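Local coordinates for protein DNA polymerase III subunit beta (Deinococcus radiodurans, PDB 4TRT) that probably encircles DNA as a ring-shaped head-to-tail homodimer, tethering DNA polymerases and other proteins to it for processive replication, at residues L279-L287 with Q297-G305. Numbering follows the deposited sequence.
Sequences LVSEGTLRL and QDTLSVTQG
Leu285 pairs with Leu300 and Leu287 with Asp298 as hydrogen-bonded antiparallel pairs, the strand segments 284-287 and 297-301 running at 162° with axes 4.5 Å apart. Leu285 N bonds to Leu300 O at 2.7 Å, and a further bond from Val302 N to Gly283 O (3.0 Å) carries the pairing into the type I' turn of Ser281-Thr284. The same glycine is also held by a side chain: Gln304 OE1 accepts from Gly283 N at 2.8 Å, the donor standing above the amide carbonyl plane, while Gln304 NE2 bonds to Gln309 O. On the face bearing Thr284, Arg286 and Thr299, the Arg286 guanidinium stacks on the Gln297 amide, their planes 25° apart, with NE2 centred 3.4 Å above the guanidinium plane; Leu279 CD2 covers the opposite face. A bend at chi3 (75°) turns the group into this sandwich, and NH2 forms a salt bridge with Glu277. Replacing Arg286 with an alanine would probably leave Glu277 without this mate and the Gln297 amide freer to turn. On the face bearing Leu285, Leu287 and Leu300, Val302 CG1 meets Leu285 CB at 3.8 Å; Leu285 and Leu287 pack on helix 254-265 and Phe278, and Val302 on strand 248-253. Asp298 reaches the same helix through a salt bridge to Arg263. Strand 294-301 borders its four-stranded sheet within the chain, but Gln297 and Asp298 pair antiparallel with a strand of the second subunit, continuing the sheet across the clamp's dimer interface.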
# COMPACT_ATOMS: atom_id res chain seq x y z
N LEU A 279 16.98 -10.02 29.06
CA LEU A 279 17.37 -10.56 30.36
C LEU A 279 16.87 -12.00 30.46
O LEU A 279 15.67 -12.25 30.50
CB LEU A 279 16.80 -9.72 31.51
CG LEU A 279 17.05 -10.23 32.94
CD1 LEU A 279 18.54 -10.23 33.25
CD2 LEU A 279 16.29 -9.36 33.94
N VAL A 280 17.80 -12.94 30.50
CA VAL A 280 17.48 -14.36 30.67
C VAL A 280 17.65 -14.70 32.15
O VAL A 280 18.71 -14.46 32.73
CB VAL A 280 18.39 -15.26 29.80
CG1 VAL A 280 17.97 -16.74 29.93
CG2 VAL A 280 18.38 -14.81 28.34
N SER A 281 16.61 -15.26 32.75
CA SER A 281 16.65 -15.68 34.13
C SER A 281 15.48 -16.60 34.46
O SER A 281 14.36 -16.35 34.04
CB SER A 281 16.57 -14.45 35.04
OG SER A 281 16.95 -14.85 36.33
N GLU A 282 15.76 -17.66 35.22
CA GLU A 282 14.73 -18.55 35.79
C GLU A 282 13.72 -19.03 34.77
O GLU A 282 12.52 -18.97 34.99
CB GLU A 282 14.03 -17.85 36.96
CG GLU A 282 14.97 -17.53 38.11
CD GLU A 282 14.27 -16.92 39.30
OE1 GLU A 282 13.54 -15.92 39.12
OE2 GLU A 282 14.45 -17.42 40.42
N GLY A 283 14.22 -19.53 33.64
CA GLY A 283 13.37 -20.05 32.58
C GLY A 283 12.50 -19.01 31.92
O GLY A 283 11.45 -19.34 31.36
N THR A 284 12.92 -17.75 31.96
CA THR A 284 12.22 -16.68 31.25
C THR A 284 13.19 -15.77 30.49
O THR A 284 14.35 -15.64 30.86
CB THR A 284 11.36 -15.79 32.20
OG1 THR A 284 12.21 -15.01 33.05
CG2 THR A 284 10.38 -16.64 33.04
N LEU A 285 12.69 -15.17 29.42
CA LEU A 285 13.40 -14.10 28.73
C LEU A 285 12.55 -12.85 28.89
O LEU A 285 11.38 -12.84 28.48
CB LEU A 285 13.61 -14.43 27.26
CG LEU A 285 14.08 -13.29 26.35
CD1 LEU A 285 15.44 -12.76 26.80
CD2 LEU A 285 14.12 -13.76 24.90
N ARG A 286 13.12 -11.81 29.48
CA ARG A 286 12.45 -10.53 29.56
C ARG A 286 13.08 -9.57 28.57
O ARG A 286 14.31 -9.43 28.51
CB ARG A 286 12.55 -9.96 30.97
CG ARG A 286 11.63 -8.78 31.19
CD ARG A 286 11.92 -8.10 32.50
NE ARG A 286 13.14 -7.30 32.41
CZ ARG A 286 13.68 -6.65 33.44
NH1 ARG A 286 13.11 -6.70 34.64
NH2 ARG A 286 14.79 -5.95 33.26
N LEU A 287 12.24 -8.91 27.79
CA LEU A 287 12.68 -7.87 26.87
C LEU A 287 12.27 -6.53 27.46
O LEU A 287 11.15 -6.41 27.95
CB LEU A 287 12.01 -8.06 25.52
CG LEU A 287 12.29 -9.44 24.93
CD1 LEU A 287 11.50 -9.56 23.65
CD2 LEU A 287 13.78 -9.60 24.67
N GLN A 297 8.15 -3.64 29.02
CA GLN A 297 8.73 -4.95 29.28
C GLN A 297 7.77 -6.05 28.83
O GLN A 297 6.56 -5.93 29.03
CB GLN A 297 8.97 -5.15 30.77
CG GLN A 297 10.06 -4.25 31.35
CD GLN A 297 10.29 -4.46 32.84
OE1 GLN A 297 9.46 -5.06 33.53
NE2 GLN A 297 11.41 -3.96 33.35
N ASP A 298 8.33 -7.10 28.23
CA ASP A 298 7.57 -8.31 27.90
C ASP A 298 8.34 -9.52 28.37
O ASP A 298 9.57 -9.57 28.23
CB ASP A 298 7.31 -8.38 26.40
CG ASP A 298 6.05 -9.15 26.05
OD1 ASP A 298 5.40 -9.74 26.95
OD2 ASP A 298 5.70 -9.16 24.86
N THR A 299 7.64 -10.50 28.95
CA THR A 299 8.31 -11.68 29.53
C THR A 299 7.81 -12.95 28.85
O THR A 299 6.59 -13.15 28.75
CB THR A 299 8.10 -11.76 31.06
OG1 THR A 299 8.57 -10.55 31.68
CG2 THR A 299 8.86 -12.95 31.68
N LEU A 300 8.75 -13.78 28.39
CA LEU A 300 8.45 -15.04 27.70
C LEU A 300 9.04 -16.22 28.45
O LEU A 300 10.17 -16.14 28.94
CB LEU A 300 9.05 -15.03 26.28
CG LEU A 300 8.57 -13.99 25.28
CD1 LEU A 300 9.43 -14.02 24.02
CD2 LEU A 300 7.11 -14.21 24.94
N SER A 301 8.29 -17.32 28.51
CA SER A 301 8.80 -18.59 28.99
C SER A 301 9.75 -19.17 27.97
O SER A 301 9.47 -19.13 26.77
CB SER A 301 7.66 -19.58 29.24
OG SER A 301 6.76 -19.03 30.18
N VAL A 302 10.88 -19.67 28.43
CA VAL A 302 11.87 -20.28 27.54
C VAL A 302 12.46 -21.54 28.19
O VAL A 302 12.28 -21.79 29.38
CB VAL A 302 13.04 -19.31 27.22
CG1 VAL A 302 12.52 -18.04 26.54
CG2 VAL A 302 13.84 -18.96 28.48
N THR A 303 13.17 -22.33 27.38
CA THR A 303 14.01 -23.38 27.91
C THR A 303 15.41 -22.83 27.86
O THR A 303 15.83 -22.32 26.83
CB THR A 303 13.87 -24.63 27.05
OG1 THR A 303 12.48 -24.96 26.96
CG2 THR A 303 14.67 -25.80 27.65
N GLN A 304 16.14 -22.90 28.97
CA GLN A 304 17.49 -22.38 29.00
C GLN A 304 18.43 -23.46 29.49
O GLN A 304 18.02 -24.32 30.27
CB GLN A 304 17.58 -21.10 29.83
CG GLN A 304 17.29 -21.28 31.30
CD GLN A 304 17.57 -20.02 32.07
OE1 GLN A 304 16.66 -19.25 32.33
NE2 GLN A 304 18.84 -19.79 32.41
N GLY A 305 19.65 -23.46 28.98
CA GLY A 305 20.69 -24.33 29.49
C GLY A 305 22.05 -23.71 29.34
O GLY A 305 22.21 -22.71 28.64